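Local coordinates for protein 3-dehydroquinate dehydratase (Clostridium difficile, PDB 4H3D) that catalyses the cis-dehydration of 3-dehydroquinate to 3-dehydroshikimate through a Schiff-base intermediate, the third step of the chorismate pathway, at residues 51-55 against 91-95; 21-27 against 46-52; 31-35 against 68-72. All blocks are in the same frame, centred on the assembly; numbering follows the deposited sequence.

Contact 1 of 3, residues 51-55 against 91-95; sequences WRVDF and GGEKL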
loop_
_atom_site.group_PDB
_atom_site.type_symbol
_atom_site.label_atom_id
_atom_site.label_comp_id
_atom_site.label_asym_id
_atom_site.label_seq_id
_atom_site.Cartn_x
_atom_site.Cartn_y
_atom_site.Cartn_z
ATOM N N TRP B 51 15.602 10.146 17.746
ATOM C CA TRP B 51 15.924 11.530 18.048
ATOM C C TRP B 51 16.790 12.069 16.926
ATOM O O TRP B 51 17.945 11.636 16.745
ATOM C CB TRP B 51 16.611 11.686 19.408
ATOM C CG TRP B 51 16.941 13.108 19.740
ATOM C CD1 TRP B 51 16.307 14.228 19.271
ATOM C CD2 TRP B 51 17.932 13.581 20.681
ATOM N NE1 TRP B 51 16.875 15.363 19.818
ATOM C CE2 TRP B 51 17.857 14.992 20.697
ATOM C CE3 TRP B 51 18.867 12.952 21.498
ATOM C CZ2 TRP B 51 18.689 15.773 21.484
ATOM C CZ3 TRP B 51 19.692 13.739 22.283
ATOM C CH2 TRP B 51 19.600 15.131 22.263
ATOM N N ARG B 52 16.208 12.993 16.141
ATOM C CA ARG B 52 16.901 13.672 15.055
ATOM C C ARG B 52 17.596 14.844 15.684
ATOM O O ARG B 52 17.085 15.954 15.680
ATOM C CB ARG B 52 15.924 14.154 13.972
ATOM C CG ARG B 52 15.520 13.083 12.955
ATOM C CD ARG B 52 16.642 12.812 11.995
ATOM N NE ARG B 52 17.050 14.052 11.318
ATOM C CZ ARG B 52 16.497 14.517 10.199
ATOM N NH1 ARG B 52 15.513 13.843 9.608
ATOM N NH2 ARG B 52 16.933 15.660 9.661
ATOM N N VAL B 53 18.787 14.566 16.209
ATOM C CA VAL B 53 19.569 15.522 16.979
ATOM C C VAL B 53 20.112 16.690 16.143
ATOM O O VAL B 53 20.443 17.738 16.690
ATOM C CB VAL B 53 20.707 14.786 17.721
ATOM C CG1 VAL B 53 21.799 14.362 16.747
ATOM C CG2 VAL B 53 21.286 15.645 18.851
ATOM N N ASP B 54 20.197 16.525 14.826
ATOM C CA ASP B 54 20.643 17.646 13.959
ATOM C C ASP B 54 19.689 18.857 14.036
ATOM O O ASP B 54 20.079 19.945 13.666
ATOM C CB ASP B 54 20.839 17.216 12.512
ATOM C CG ASP B 54 19.627 16.539 11.937
ATOM O OD1 ASP B 54 19.318 15.390 12.362
ATOM O OD2 ASP B 54 19.005 17.131 11.038
ATOM N N PHE B 55 18.448 18.670 14.514
ATOM C CA PHE B 55 17.517 19.823 14.743
ATOM C C PHE B 55 17.820 20.546 16.068
ATOM O O PHE B 55 17.464 21.715 16.255
ATOM C CB PHE B 55 16.043 19.389 14.800
ATOM C CG PHE B 55 15.423 19.048 13.455
ATOM C CD1 PHE B 55 14.780 20.037 12.693
ATOM C CD2 PHE B 55 15.416 17.746 12.988
ATOM C CE1 PHE B 55 14.188 19.727 11.475
ATOM C CE2 PHE B 55 14.820 17.424 11.757
ATOM C CZ PHE B 55 14.204 18.412 11.007
ATOM N N GLY B 91 19.987 15.733 3.728
ATOM C CA GLY B 91 18.728 16.334 4.154
ATOM C C GLY B 91 18.692 17.012 5.509
ATOM O O GLY B 91 17.645 17.552 5.908
ATOM N N GLY B 92 19.828 17.028 6.201
ATOM C CA GLY B 92 19.916 17.562 7.552
ATOM C C GLY B 92 19.889 19.059 7.720
ATOM O O GLY B 92 19.964 19.807 6.765
ATOM N N GLU B 93 19.869 19.474 8.983
ATOM C CA GLU B 93 19.709 20.880 9.369
ATOM C C GLU B 93 20.957 21.651 9.793
ATOM O O GLU B 93 20.919 22.863 9.846
ATOM C CB GLU B 93 18.758 20.915 10.575
ATOM C CG GLU B 93 17.414 20.279 10.304
ATOM C CD GLU B 93 16.559 21.125 9.383
ATOM O OE1 GLU B 93 16.560 22.370 9.562
ATOM O OE2 GLU B 93 15.877 20.548 8.496
ATOM N N LYS B 94 22.044 20.960 10.100
ATOM C CA LYS B 94 23.191 21.611 10.702
ATOM C C LYS B 94 24.536 21.116 10.179
ATOM O O LYS B 94 24.808 19.915 10.168
ATOM C CB LYS B 94 23.102 21.344 12.210
ATOM C CG LYS B 94 24.229 21.850 13.046
ATOM C CD LYS B 94 24.268 23.365 13.126
ATOM C CE LYS B 94 25.339 23.756 14.126
ATOM N NZ LYS B 94 25.424 25.209 14.337
ATOM N N LEU B 95 25.377 22.052 9.746
ATOM C CA LEU B 95 26.728 21.713 9.313
ATOM C C LEU B 95 27.612 21.468 10.540
ATOM O O LEU B 95 27.630 22.284 11.467
ATOM C CB LEU B 95 27.353 22.851 8.496
ATOM C CG LEU B 95 26.755 23.187 7.127
ATOM C CD1 LEU B 95 27.367 24.484 6.592
ATOM C CD2 LEU B 95 26.966 22.027 6.135
HETATM O O HOH W 1 16.132 18.124 7.974
#
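Gly-91 opens the loop segment with its carbonyl aimed at a bridging water. That water donates to Gly-91 O (2.6 Å from the water oxygen) and to Glu-93 OE2 (2.5 Å), and weakly accepts from Arg-52 NH2 (3.1 Å). The positive phi of Gly-91 suits glycine, since a CB would jam against the preceding carbonyl. Gly-92 CA lies 3.6 Å from Asp-54 OD2. Glu-93 makes the main contact. Its backbone N donates to Asp-54 OD2 (3.2 Å), and its CG lies over the face of the Phe-55 ring, 3.6 Å from the centroid, as a CH-pi contact. The same carboxylate is paired with Arg-52: Arg-52 NE to Asp-54 OD1 is 2.8 Å and Arg-52 NH2 to Asp-54 OD2 is 2.9 Å, a two-pronged salt bridge. Lys-94 CB packs on Asp-54 O at 3.6 Å, while NZ turns away to a salt bridge with Glu-60. The side chain of Arg-52, which binds 3-dehydroquinate, lies about 6 Å from the bound ligand, so the contact borders the substrate pocket. It joins the 3-10 turn after strand 48-52, with Arg-52 at the strand's end, to the loop between strand 81-84 and helix 98-110.

Contact 2 of 3, residues 21-27 against 46-52; sequences KICVPII and LDIIEWR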
loop_
_atom_site.group_PDB
_atom_site.type_symbol
_atom_site.label_atom_id
_atom_site.label_comp_id
_atom_site.label_asym_id
_atom_site.label_seq_id
_atom_site.Cartn_x
_atom_site.Cartn_y
_atom_site.Cartn_z
ATOM N N LYS B 21 8.187 -2.713 12.247
ATOM C CA LYS B 21 8.152 -1.851 13.415
ATOM C C LYS B 21 8.035 -0.405 12.970
ATOM O O LYS B 21 8.586 -0.014 11.931
ATOM C CB LYS B 21 9.401 -2.066 14.272
ATOM C CG LYS B 21 9.685 -3.561 14.592
ATOM C CD LYS B 21 8.520 -4.239 15.293
ATOM C CE LYS B 21 8.819 -5.714 15.578
ATOM N NZ LYS B 21 8.857 -6.529 14.308
ATOM N N ILE B 22 7.312 0.385 13.745
ATOM C CA ILE B 22 7.111 1.791 13.428
ATOM C C ILE B 22 8.012 2.666 14.267
ATOM O O ILE B 22 8.031 2.557 15.519
ATOM C CB ILE B 22 5.660 2.235 13.703
ATOM C CG1 ILE B 22 4.692 1.445 12.836
ATOM C CG2 ILE B 22 5.501 3.743 13.418
ATOM C CD1 ILE B 22 3.229 1.764 13.106
ATOM N N CYS B 23 8.735 3.549 13.585
ATOM C CA CYS B 23 9.637 4.503 14.211
ATOM C C CYS B 23 9.112 5.909 13.972
ATOM O O CYS B 23 8.697 6.245 12.848
ATOM C CB CYS B 23 11.034 4.387 13.597
ATOM S SG CYS B 23 12.258 5.432 14.333
ATOM N N VAL B 24 9.120 6.730 15.015
ATOM C CA VAL B 24 8.662 8.106 14.922
ATOM C C VAL B 24 9.769 9.039 15.403
ATOM O O VAL B 24 10.323 8.827 16.479
ATOM C CB VAL B 24 7.419 8.326 15.798
ATOM C CG1 VAL B 24 6.897 9.734 15.621
ATOM C CG2 VAL B 24 6.339 7.292 15.461
ATOM N N PRO B 25 10.110 10.072 14.600
ATOM C CA PRO B 25 11.141 11.003 15.028
ATOM C C PRO B 25 10.687 12.150 15.921
ATOM O O PRO B 25 9.531 12.591 15.862
ATOM C CB PRO B 25 11.668 11.596 13.702
ATOM C CG PRO B 25 10.611 11.419 12.747
ATOM C CD PRO B 25 9.783 10.233 13.175
ATOM N N ILE B 26 11.634 12.608 16.740
ATOM C CA ILE B 26 11.509 13.804 17.573
ATOM C C ILE B 26 12.434 14.795 16.877
ATOM O O ILE B 26 13.630 14.492 16.632
ATOM C CB ILE B 26 11.977 13.543 19.015
ATOM C CG1 ILE B 26 10.952 12.651 19.710
ATOM C CG2 ILE B 26 12.161 14.880 19.787
ATOM C CD1 ILE B 26 11.320 12.256 21.145
ATOM N N ILE B 27 11.902 15.958 16.540
ATOM C CA ILE B 27 12.651 16.946 15.770
ATOM C C ILE B 27 12.741 18.319 16.449
ATOM O O ILE B 27 13.034 19.327 15.801
ATOM C CB ILE B 27 12.029 17.089 14.350
ATOM C CG1 ILE B 27 10.564 17.523 14.427
ATOM C CG2 ILE B 27 12.103 15.767 13.604
ATOM C CD1 ILE B 27 9.980 17.861 13.074
ATOM N N LEU B 46 3.653 2.654 19.104
ATOM C CA LEU B 46 4.780 2.826 18.215
ATOM C C LEU B 46 5.847 1.910 18.803
ATOM O O LEU B 46 5.723 1.467 19.950
ATOM C CB LEU B 46 5.230 4.280 18.165
ATOM C CG LEU B 46 5.689 4.942 19.460
ATOM C CD1 LEU B 46 7.036 4.365 19.906
ATOM C CD2 LEU B 46 5.796 6.452 19.260
ATOM N N ASP B 47 6.884 1.627 18.040
ATOM C CA ASP B 47 7.877 0.687 18.468
ATOM C C ASP B 47 9.198 1.328 18.847
ATOM O O ASP B 47 9.818 0.930 19.808
ATOM C CB ASP B 47 8.083 -0.342 17.357
ATOM C CG ASP B 47 6.824 -1.117 17.051
ATOM O OD1 ASP B 47 6.331 -1.803 17.961
ATOM O OD2 ASP B 47 6.313 -1.038 15.904
ATOM N N ILE B 48 9.607 2.328 18.091
ATOM C CA ILE B 48 10.904 2.956 18.271
ATOM C C ILE B 48 10.762 4.455 18.121
ATOM O O ILE B 48 9.962 4.936 17.308
ATOM C CB ILE B 48 11.891 2.466 17.168
ATOM C CG1 ILE B 48 12.065 0.943 17.235
ATOM C CG2 ILE B 48 13.254 3.186 17.261
ATOM C CD1 ILE B 48 12.873 0.367 16.079
ATOM N N ILE B 49 11.532 5.187 18.910
ATOM C CA ILE B 49 11.580 6.627 18.830
ATOM C C ILE B 49 12.967 7.015 18.299
ATOM O O ILE B 49 13.967 6.468 18.738
ATOM C CB ILE B 49 11.344 7.284 20.194
ATOM C CG1 ILE B 49 9.886 7.085 20.618
ATOM C CG2 ILE B 49 11.675 8.769 20.128
ATOM C CD1 ILE B 49 9.546 7.601 22.037
ATOM N N GLU B 50 12.996 7.914 17.315
ATOM C CA GLU B 50 14.242 8.410 16.745
ATOM C C GLU B 50 14.445 9.838 17.182
ATOM O O GLU B 50 13.556 10.657 17.030
ATOM C CB GLU B 50 14.196 8.373 15.203
ATOM C CG GLU B 50 15.411 9.052 14.522
ATOM C CD GLU B 50 15.323 9.057 12.982
ATOM O OE1 GLU B 50 14.256 9.422 12.441
ATOM O OE2 GLU B 50 16.327 8.699 12.327
ATOM N N TRP B 51 15.602 10.146 17.746
ATOM C CA TRP B 51 15.924 11.530 18.048
ATOM C C TRP B 51 16.790 12.069 16.926
ATOM O O TRP B 51 17.945 11.636 16.745
ATOM C CB TRP B 51 16.611 11.686 19.408
ATOM C CG TRP B 51 16.941 13.108 19.740
ATOM C CD1 TRP B 51 16.307 14.228 19.271
ATOM C CD2 TRP B 51 17.932 13.581 20.681
ATOM N NE1 TRP B 51 16.875 15.363 19.818
ATOM C CE2 TRP B 51 17.857 14.992 20.697
ATOM C CE3 TRP B 51 18.867 12.952 21.498
ATOM C CZ2 TRP B 51 18.689 15.773 21.484
ATOM C CZ3 TRP B 51 19.692 13.739 22.283
ATOM C CH2 TRP B 51 19.600 15.131 22.263
ATOM N N ARG B 52 16.208 12.993 16.141
ATOM C CA ARG B 52 16.901 13.672 15.055
ATOM C C ARG B 52 17.596 14.844 15.684
ATOM O O ARG B 52 17.085 15.954 15.680
ATOM C CB ARG B 52 15.924 14.154 13.972
ATOM C CG ARG B 52 15.520 13.083 12.955
ATOM C CD ARG B 52 16.642 12.812 11.995
ATOM N NE ARG B 52 17.050 14.052 11.318
ATOM C CZ ARG B 52 16.497 14.517 10.199
ATOM N NH1 ARG B 52 15.513 13.843 9.608
ATOM N NH2 ARG B 52 16.933 15.660 9.661
#
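Two neighbouring parallel strands, 21-26 and 48-52, pair here at 30° between their directions. Backbone hydrogen bonds run to and fro, from Val-24 N to Ile-48 O (3.0 Å) up to Arg-52 N to Ile-26 O (3.0 Å). At the start, Ile-22 O accepts from both Asp-47 N (2.9 Å) and Ile-48 N (3.0 Å). The m rotamer of Asp-47 brings its OD2 within 2.8 Å of Ile-22 N, a side-chain hydrogen bond that continues the pairing. Strand 21-26, helix 31-41 and strand 48-52 form a beta-alpha-beta unit of the TIM barrel. The side chains of Val-24, Ile-26, Ile-49 and Trp-51 face the helices. Ile-26 is mt, which extends its CD1 to 3.6 Å from Ile-49 CG2. Trp-51, with chi1 at t, sets its ring edge by Ile-26 O, with CD1 at 3.8 Å from that oxygen. On the other face are Cys-23, Pro-25, Ile-48 and Glu-50. Cys-23 is t, which carries SG to 3.6 Å from Glu-50 CB. Glu-50 extends as tt, and its OE2 is hydrogen-bonded to Thr-84 OG1. Its side chain comes within about 5 Å of that of the Schiff-base Lys-174, and Glu-50, Trp-51 and Arg-52 all bind 3-dehydroquinate.

Contact 3 of 3, residues 31-35 against 68-72; sequences KKDII and VLYEL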
loop_
_atom_site.group_PDB
_atom_site.type_symbol
_atom_site.label_atom_id
_atom_site.label_comp_id
_atom_site.label_asym_id
_atom_site.label_seq_id
_atom_site.Cartn_x
_atom_site.Cartn_y
_atom_site.Cartn_z
ATOM N N LYS B 31 15.475 21.707 24.348
ATOM C CA LYS B 31 15.144 20.677 25.357
ATOM C C LYS B 31 13.651 20.589 25.705
ATOM O O LYS B 31 13.091 19.494 25.797
ATOM C CB LYS B 31 15.952 20.900 26.644
ATOM C CG LYS B 31 15.824 19.755 27.649
ATOM C CD LYS B 31 16.950 19.778 28.695
ATOM C CE LYS B 31 16.745 20.823 29.746
ATOM N NZ LYS B 31 15.648 20.446 30.664
ATOM N N LYS B 32 13.027 21.739 25.906
ATOM C CA LYS B 32 11.614 21.800 26.252
ATOM C C LYS B 32 10.738 21.129 25.181
ATOM O O LYS B 32 9.878 20.306 25.497
ATOM C CB LYS B 32 11.191 23.259 26.434
ATOM C CG LYS B 32 9.715 23.463 26.694
ATOM C CD LYS B 32 9.349 24.947 26.772
ATOM C CE LYS B 32 7.841 25.131 26.929
ATOM N NZ LYS B 32 7.444 26.570 26.995
ATOM N N ASP B 33 10.976 21.481 23.923
ATOM C CA ASP B 33 10.182 20.964 22.809
ATOM C C ASP B 33 10.395 19.454 22.601
ATOM O O ASP B 33 9.443 18.721 22.337
ATOM C CB ASP B 33 10.490 21.752 21.524
ATOM C CG ASP B 33 10.008 23.223 21.592
ATOM O OD1 ASP B 33 9.416 23.620 22.616
ATOM O OD2 ASP B 33 10.231 23.976 20.620
ATOM N N ILE B 34 11.641 19.008 22.737
ATOM C CA ILE B 34 12.002 17.586 22.617
ATOM C C ILE B 34 11.247 16.746 23.656
ATOM O O ILE B 34 10.643 15.717 23.327
ATOM C CB ILE B 34 13.534 17.418 22.765
ATOM C CG1 ILE B 34 14.225 17.985 21.519
ATOM C CG2 ILE B 34 13.933 15.951 22.952
ATOM C CD1 ILE B 34 15.710 18.144 21.651
ATOM N N ILE B 35 11.255 17.203 24.901
ATOM C CA ILE B 35 10.563 16.492 25.971
ATOM C C ILE B 35 9.056 16.519 25.741
ATOM O O ILE B 35 8.375 15.522 25.972
ATOM C CB ILE B 35 10.917 17.075 27.370
ATOM C CG1 ILE B 35 12.419 16.898 27.647
ATOM C CG2 ILE B 35 10.083 16.410 28.462
ATOM C CD1 ILE B 35 12.931 15.469 27.441
ATOM N N VAL B 68 19.863 16.440 27.481
ATOM C CA VAL B 68 18.567 16.137 26.862
ATOM C C VAL B 68 18.350 14.627 26.834
ATOM O O VAL B 68 17.279 14.128 27.190
ATOM C CB VAL B 68 18.462 16.711 25.435
ATOM C CG1 VAL B 68 17.161 16.265 24.775
ATOM C CG2 VAL B 68 18.554 18.216 25.473
ATOM N N LEU B 69 19.382 13.902 26.451
ATOM C CA LEU B 69 19.307 12.447 26.384
ATOM C C LEU B 69 18.893 11.835 27.734
ATOM O O LEU B 69 18.057 10.917 27.759
ATOM C CB LEU B 69 20.642 11.888 25.945
ATOM C CG LEU B 69 20.721 10.396 25.689
ATOM C CD1 LEU B 69 19.684 9.985 24.646
ATOM C CD2 LEU B 69 22.148 10.024 25.257
ATOM N N TYR B 70 19.474 12.350 28.837
ATOM C CA TYR B 70 19.138 11.882 30.203
ATOM C C TYR B 70 17.664 12.025 30.464
ATOM O O TYR B 70 17.010 11.085 30.905
ATOM C CB TYR B 70 19.789 12.716 31.335
ATOM C CG TYR B 70 21.266 12.977 31.323
ATOM C CD1 TYR B 70 22.163 12.132 30.671
ATOM C CD2 TYR B 70 21.787 14.045 32.101
ATOM C CE1 TYR B 70 23.543 12.397 30.713
ATOM C CE2 TYR B 70 23.132 14.303 32.162
ATOM C CZ TYR B 70 24.017 13.487 31.473
ATOM O OH TYR B 70 25.355 13.766 31.550
ATOM N N GLU B 71 17.157 13.236 30.250
ATOM C CA GLU B 71 15.753 13.519 30.482
ATOM C C GLU B 71 14.846 12.709 29.576
ATOM O O GLU B 71 13.887 12.113 30.028
ATOM C CB GLU B 71 15.456 15.000 30.306
ATOM C CG GLU B 71 16.054 15.852 31.382
ATOM C CD GLU B 71 15.409 17.221 31.480
ATOM O OE1 GLU B 71 14.218 17.346 31.094
ATOM O OE2 GLU B 71 16.081 18.159 31.967
ATOM N N LEU B 72 15.169 12.702 28.293
ATOM C CA LEU B 72 14.406 11.968 27.319
ATOM C C LEU B 72 14.291 10.497 27.743
ATOM O O LEU B 72 13.198 9.927 27.759
ATOM C CB LEU B 72 15.093 12.094 25.955
ATOM C CG LEU B 72 14.465 11.444 24.729
ATOM C CD1 LEU B 72 13.045 11.925 24.517
ATOM C CD2 LEU B 72 15.340 11.773 23.497
#
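Lys-31 starts the first turn of helix 31-41 and reaches across to helix 62-76. Its chain bends through p values at chi3 and chi4, and NZ meets Glu-71 OE2 at 2.7 Å in a salt bridge. On the way, Lys-31 CG touches Val-68 CG2 at 3.8 Å, so its aliphatic part also packs. Ile-34 points toward the second helix. Its CG2 lies 3.7 Å from Val-68 CG1 and 4.4 Å from Leu-72 CD1. Ile-34 and Val-68 both also rest on Trp-51, and Ile-34 and Leu-72 on Ile-26, so these residues carry the contact down to the barrel strands. Ile-35 has chi1 and chi2 both at m, which swings CD1 across to Glu-71 CB (3.8 Å) and to Leu-72 N (3.7 Å). The helix segments run nearly side by side, at 27° with axes 10.2 Å apart, as adjacent outer helices of a TIM barrel do. Branched aliphatic side chains fill the space between them. The chemistry is thus split: an apolar layer of Ile-34, Ile-35, Val-68 and Leu-72 is buried, and one charged pair, Lys-31 with Glu-71, spans the more exposed side and ties the two helices together there.

How the contacts relate
The three contacts lie in one part of the TIM barrel, with centres 14 to 15 Å apart. Along the chain come strand 21-26, helix 31-41, strand 48-52, helix 62-76 and then the loop after strand 81-84. Contact 2 pairs the two strands, contact 3 pairs the two helices outside them, and contact 1 carries on from the C-terminal end of strand 48-52. Contacts 1 and 2 share Trp-51 and Arg-52, and they also touch where Phe-55 CB lies 3.2 Å from Ile-27 O. Trp-51 links both to contact 3: its NE1 is 3.5 Å from Ile-34 CD1. One strand thus joins the helix layer to the substrate site.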